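Local coordinates for F-actin-capping protein subunit alpha (Plasmodium berghei, PDB 7A0H) that forms an asymmetric homodimer that probably caps the fast-growing barbed ends of actin filaments, blocking subunit exchange there, at residues 78-83 against 91-96; 84-89 against 112-117. All coordinates share one frame; numbering follows the deposited sequence.

Contact 1: 78-83 against 91-96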
# COMPACT_ATOMS: atom_id res chain seq x y z
N ASN A 78 13.51 -3.22 29.23
CA ASN A 78 13.81 -3.50 27.83
C ASN A 78 13.37 -4.91 27.46
O ASN A 78 13.70 -5.40 26.36
CB ASN A 78 15.30 -3.26 27.63
CG ASN A 78 15.73 -1.83 28.07
OD1 ASN A 78 15.37 -0.83 27.43
ND2 ASN A 78 16.43 -1.75 29.21
N LEU A 79 12.65 -5.56 28.38
CA LEU A 79 12.11 -6.91 28.27
C LEU A 79 10.59 -6.85 28.03
O LEU A 79 9.96 -5.78 27.94
CB LEU A 79 12.52 -7.71 29.53
CG LEU A 79 14.05 -7.60 29.93
CD1 LEU A 79 14.49 -8.43 31.10
CD2 LEU A 79 14.98 -7.97 28.81
N TYR A 80 9.98 -8.03 27.90
CA TYR A 80 8.58 -8.21 27.55
C TYR A 80 7.99 -9.25 28.49
O TYR A 80 8.54 -10.34 28.61
CB TYR A 80 8.39 -8.65 26.07
CG TYR A 80 8.86 -7.53 25.16
CD1 TYR A 80 8.03 -6.46 24.91
CD2 TYR A 80 10.19 -7.52 24.63
CE1 TYR A 80 8.46 -5.42 24.15
CE2 TYR A 80 10.66 -6.45 23.82
CZ TYR A 80 9.81 -5.41 23.62
OH TYR A 80 10.28 -4.41 22.85
N LEU A 81 6.82 -8.95 29.08
CA LEU A 81 6.27 -9.85 30.09
C LEU A 81 5.46 -10.92 29.40
O LEU A 81 4.70 -10.66 28.45
CB LEU A 81 5.38 -9.11 31.10
CG LEU A 81 4.77 -9.96 32.23
CD1 LEU A 81 5.82 -10.45 33.23
CD2 LEU A 81 3.67 -9.18 32.96
N HIS A 82 5.65 -12.12 29.84
CA HIS A 82 4.61 -13.11 29.61
C HIS A 82 3.83 -13.29 30.93
O HIS A 82 4.35 -13.90 31.86
CB HIS A 82 5.24 -14.42 29.17
CG HIS A 82 4.25 -15.45 28.73
ND1 HIS A 82 3.49 -16.17 29.63
CD2 HIS A 82 3.99 -15.96 27.50
CE1 HIS A 82 2.82 -17.10 28.96
NE2 HIS A 82 3.08 -16.97 27.68
N PRO A 83 2.62 -12.75 31.07
CA PRO A 83 1.97 -12.70 32.40
C PRO A 83 1.54 -14.06 32.97
O PRO A 83 1.53 -14.25 34.19
CB PRO A 83 0.79 -11.75 32.19
CG PRO A 83 0.63 -11.62 30.74
CD PRO A 83 2.02 -11.77 30.14
N VAL A 91 14.17 -9.97 23.80
CA VAL A 91 13.87 -10.36 22.43
C VAL A 91 14.85 -9.78 21.42
O VAL A 91 15.38 -8.69 21.60
CB VAL A 91 12.41 -9.91 22.12
CG1 VAL A 91 12.24 -9.70 20.74
CG2 VAL A 91 11.39 -10.99 22.64
N ASN A 92 15.05 -10.50 20.31
CA ASN A 92 15.70 -9.87 19.15
C ASN A 92 14.62 -9.50 18.14
O ASN A 92 13.96 -10.38 17.56
CB ASN A 92 16.77 -10.75 18.51
CG ASN A 92 17.52 -10.03 17.37
OD1 ASN A 92 16.98 -9.09 16.76
ND2 ASN A 92 18.83 -10.41 17.14
N HIS A 93 14.50 -8.21 17.91
CA HIS A 93 13.42 -7.69 17.08
C HIS A 93 13.67 -7.94 15.59
O HIS A 93 12.71 -8.19 14.85
CB HIS A 93 13.26 -6.22 17.35
CG HIS A 93 12.78 -5.93 18.73
ND1 HIS A 93 11.45 -6.04 19.09
CD2 HIS A 93 13.45 -5.51 19.82
CE1 HIS A 93 11.33 -5.70 20.36
NE2 HIS A 93 12.53 -5.35 20.82
N LEU A 94 14.91 -7.87 15.13
CA LEU A 94 15.16 -8.18 13.73
C LEU A 94 14.95 -9.66 13.49
O LEU A 94 14.34 -10.07 12.49
CB LEU A 94 16.56 -7.76 13.31
CG LEU A 94 16.98 -6.34 13.67
CD1 LEU A 94 18.47 -6.24 14.05
CD2 LEU A 94 16.64 -5.45 12.47
N LYS A 95 15.46 -10.49 14.39
CA LYS A 95 15.29 -11.92 14.22
C LYS A 95 13.90 -12.40 14.64
O LYS A 95 13.47 -13.48 14.21
CB LYS A 95 16.37 -12.64 15.04
CG LYS A 95 17.84 -12.38 14.65
CD LYS A 95 18.20 -13.12 13.33
CE LYS A 95 19.71 -13.06 12.99
NZ LYS A 95 20.07 -13.30 11.50
N ARG A 96 13.20 -11.64 15.49
CA ARG A 96 11.92 -12.09 16.05
C ARG A 96 12.09 -13.42 16.77
O ARG A 96 11.45 -14.43 16.45
CB ARG A 96 10.83 -12.19 14.98
CG ARG A 96 10.35 -10.83 14.46
CD ARG A 96 9.01 -10.94 13.74
NE ARG A 96 8.56 -9.64 13.24
CZ ARG A 96 7.49 -9.46 12.45
NH1 ARG A 96 6.77 -10.50 12.04
NH2 ARG A 96 7.14 -8.23 12.07
O HOH W 1 13.24 -3.87 23.64
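Tyr80 and Val91 sit on the two antiparallel strands of a beta hairpin, 79-82 and 87-92, and His93 follows just past the second strand, where the backbone of 93-95 takes up helical torsions without the regular helical bonds. The CB atoms of Tyr80 and Val91 both point toward the opposite segment, and the two side chains cross at roughly a right angle. Ring atom CD2 of Tyr80 lies 4.1 Å from Val91 CB, an apolar contact that comes obliquely to the tyrosine ring. Within its own segment, Val91 places CG1 over the centre of the His93 imidazole, on one face of that ring. The apolar surroundings continue into neighbouring strands, Tyr80 packing on Ile68 and Ile70 of strand 66-70 and Val91 on Ile60 of strand 58-62.

Tyr80 and His93 approach from opposite directions and meet rim to rim, so neither ring lies over the face of the other. Their centroids are 5.5 Å apart, and the planes stand at 81°. Because Tyr80 CG lies anti to the carbonyl carbon (chi1 -65°), the phenol extends toward the imidazole, and OH arrives at the edge of that ring, 3.0 Å from His93 CE1. CE2 of Tyr80 is 3.6 Å from the same carbon. A water sits in the imidazole plane, 3.3 Å from His93 NE2, and donates to Asn78 O at 3.2 Å, linking the start of one segment to the histidine on the other.

The buried hydroxyl of Tyr80 is hydrogen-bonded to Glu54 of helix 39-55, while His93 has the water at NE2 and a weak bond from ND1 to Asn53. Polar ends carried into an apolar setting are thus provided with partners.

Contact 2: 84-89 against 112-117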
# COMPACT_ATOMS: atom_id res chain seq x y z
N ASN A 84 1.24 -15.03 32.14
CA ASN A 84 0.96 -16.32 32.74
C ASN A 84 2.17 -17.07 33.18
O ASN A 84 2.12 -17.71 34.23
CB ASN A 84 0.12 -17.17 31.81
CG ASN A 84 -1.31 -16.65 31.76
OD1 ASN A 84 -1.70 -15.73 32.53
ND2 ASN A 84 -2.05 -17.11 30.78
N LEU A 85 3.26 -17.08 32.39
CA LEU A 85 4.46 -17.78 32.85
C LEU A 85 5.26 -17.00 33.88
O LEU A 85 6.12 -17.60 34.55
CB LEU A 85 5.39 -18.15 31.66
CG LEU A 85 4.71 -19.11 30.68
CD1 LEU A 85 5.39 -19.22 29.37
CD2 LEU A 85 4.67 -20.47 31.31
N LYS A 86 5.04 -15.69 34.02
CA LYS A 86 5.80 -14.91 34.98
C LYS A 86 7.28 -14.91 34.60
O LYS A 86 8.15 -15.35 35.34
CB LYS A 86 5.58 -15.46 36.39
CG LYS A 86 4.09 -15.34 36.90
CD LYS A 86 3.66 -13.85 36.88
CE LYS A 86 2.34 -13.58 37.63
NZ LYS A 86 1.12 -14.09 36.93
N ILE A 87 7.53 -14.36 33.43
CA ILE A 87 8.82 -14.43 32.75
C ILE A 87 8.94 -13.11 32.00
O ILE A 87 7.95 -12.63 31.44
CB ILE A 87 8.84 -15.63 31.80
CG1 ILE A 87 9.55 -16.79 32.45
CG2 ILE A 87 9.35 -15.22 30.42
CD1 ILE A 87 9.33 -18.07 31.65
N LEU A 88 10.11 -12.47 32.12
CA LEU A 88 10.48 -11.36 31.26
C LEU A 88 11.38 -11.95 30.20
O LEU A 88 12.37 -12.63 30.52
CB LEU A 88 11.24 -10.27 32.01
CG LEU A 88 10.55 -9.75 33.28
CD1 LEU A 88 11.49 -8.85 34.12
CD2 LEU A 88 9.30 -8.96 32.95
N ALA A 89 11.04 -11.70 28.95
CA ALA A 89 11.74 -12.27 27.81
C ALA A 89 12.50 -11.15 27.14
O ALA A 89 11.96 -10.06 26.87
CB ALA A 89 10.78 -12.93 26.82
N ILE A 112 -5.14 -9.18 44.84
CA ILE A 112 -6.47 -9.21 44.23
C ILE A 112 -6.39 -8.86 42.74
O ILE A 112 -6.97 -9.57 41.90
CB ILE A 112 -7.41 -8.34 45.08
CG1 ILE A 112 -8.82 -8.34 44.54
CG2 ILE A 112 -7.02 -6.92 45.12
CD1 ILE A 112 -9.54 -9.63 44.81
N LEU A 113 -5.58 -7.89 42.36
CA LEU A 113 -5.38 -7.58 40.93
C LEU A 113 -5.06 -8.81 40.10
O LEU A 113 -5.62 -9.03 39.02
CB LEU A 113 -4.21 -6.61 40.79
CG LEU A 113 -3.85 -6.21 39.36
CD1 LEU A 113 -5.05 -5.46 38.74
CD2 LEU A 113 -2.63 -5.38 39.39
N GLU A 114 -4.11 -9.59 40.56
CA GLU A 114 -3.77 -10.81 39.85
C GLU A 114 -4.99 -11.72 39.77
O GLU A 114 -5.11 -12.52 38.84
CB GLU A 114 -2.56 -11.48 40.52
CG GLU A 114 -2.09 -12.85 39.96
CD GLU A 114 -1.66 -12.80 38.49
OE1 GLU A 114 -1.58 -11.68 37.94
OE2 GLU A 114 -1.41 -13.90 37.92
N LYS A 115 -5.88 -11.65 40.73
CA LYS A 115 -7.05 -12.53 40.67
C LYS A 115 -7.99 -12.06 39.56
O LYS A 115 -8.49 -12.86 38.76
CB LYS A 115 -7.76 -12.51 42.02
CG LYS A 115 -7.15 -13.35 43.13
CD LYS A 115 -8.06 -13.31 44.40
CE LYS A 115 -7.44 -14.04 45.61
NZ LYS A 115 -7.66 -13.30 46.91
N TYR A 116 -8.12 -10.75 39.39
CA TYR A 116 -8.85 -10.25 38.23
C TYR A 116 -8.21 -10.71 36.93
O TYR A 116 -8.91 -11.18 36.02
CB TYR A 116 -8.87 -8.73 38.32
CG TYR A 116 -9.97 -8.15 39.20
CD1 TYR A 116 -11.24 -7.93 38.70
CD2 TYR A 116 -9.73 -7.85 40.51
CE1 TYR A 116 -12.26 -7.36 39.49
CE2 TYR A 116 -10.72 -7.29 41.30
CZ TYR A 116 -11.99 -7.07 40.77
OH TYR A 116 -12.95 -6.53 41.52
N ARG A 117 -6.86 -10.61 36.84
CA ARG A 117 -6.12 -10.96 35.62
C ARG A 117 -6.29 -12.44 35.31
O ARG A 117 -6.50 -12.84 34.14
CB ARG A 117 -4.61 -10.60 35.77
CG ARG A 117 -3.79 -10.65 34.38
CD ARG A 117 -2.25 -10.83 34.56
NE ARG A 117 -2.00 -12.17 35.07
CZ ARG A 117 -2.08 -13.29 34.36
NH1 ARG A 117 -2.34 -13.28 33.06
NH2 ARG A 117 -1.85 -14.43 34.99
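Asn84 and Arg117 meet through a single acceptor: Asn84 OD1 takes hydrogen bonds from Arg117 NH1 at 2.6 Å and from Arg117 NH2 at 2.8 Å. The oxygen lies at the end of the guanidinium and close to its plane, but the amide itself is turned 61° away from that plane, and neither N-H points straight at it. The amide's other end is also engaged, Asn84 ND2 bonding to Asn121 OD1, while Arg117 NH1 has a second acceptor in Val162 O.

The side edge of the same guanidinium is used within helix 112-131. There Arg117 NE reaches Glu114 OE1 at 2.9 Å and Arg117 NH2 reaches Glu114 OE2 at 3.0 Å, both on the syn side of the carboxylate, in a two-nitrogen salt bridge between residues three apart. The chain of Arg117 bends at chi3 (68°), and the guanidinium presents its end to Asn84 and its NE side to Glu114.

Lys86 approaches from the hairpin turn joining strands 79-82 and 87-92. It and Ile87 both face His82 in a G1 beta bulge, with Lys86 in a left-handed backbone conformation. Its NZ forms a salt bridge with Glu114 OE2 at 2.7 Å, coming from above the carboxylate plane on the face opposite Arg117 NH2, so this oxygen serves two cationic donors. Lys86 NZ also donates to Pro83 O, inside the turn. Although Lys86 NZ and Arg117 NH2 are only 3.6 Å apart, the carboxylate they share probably offsets much of their repulsion.

Overall arrangement
The two contacts share strand 87-92 and sample opposite ends of one hairpin, their centres about 17 Å apart. Contact 1 is buried and packs against helix 39-55 and strands 58-62 and 66-70; it relies on aromatic and aliphatic packing with a polar rim. Contact 2, partly buried and farther from the chain centre, uses charge instead: a salt-bridge network ties the turn of the hairpin to helix 112-131. Their segments alternate along the sequence and are stitched together by probable backbone hydrogen bonds, His82 N to Ile87 O at 2.8 Å and Ala89 N to Tyr80 O at 2.9 Å. Neither contact touches the other subunit.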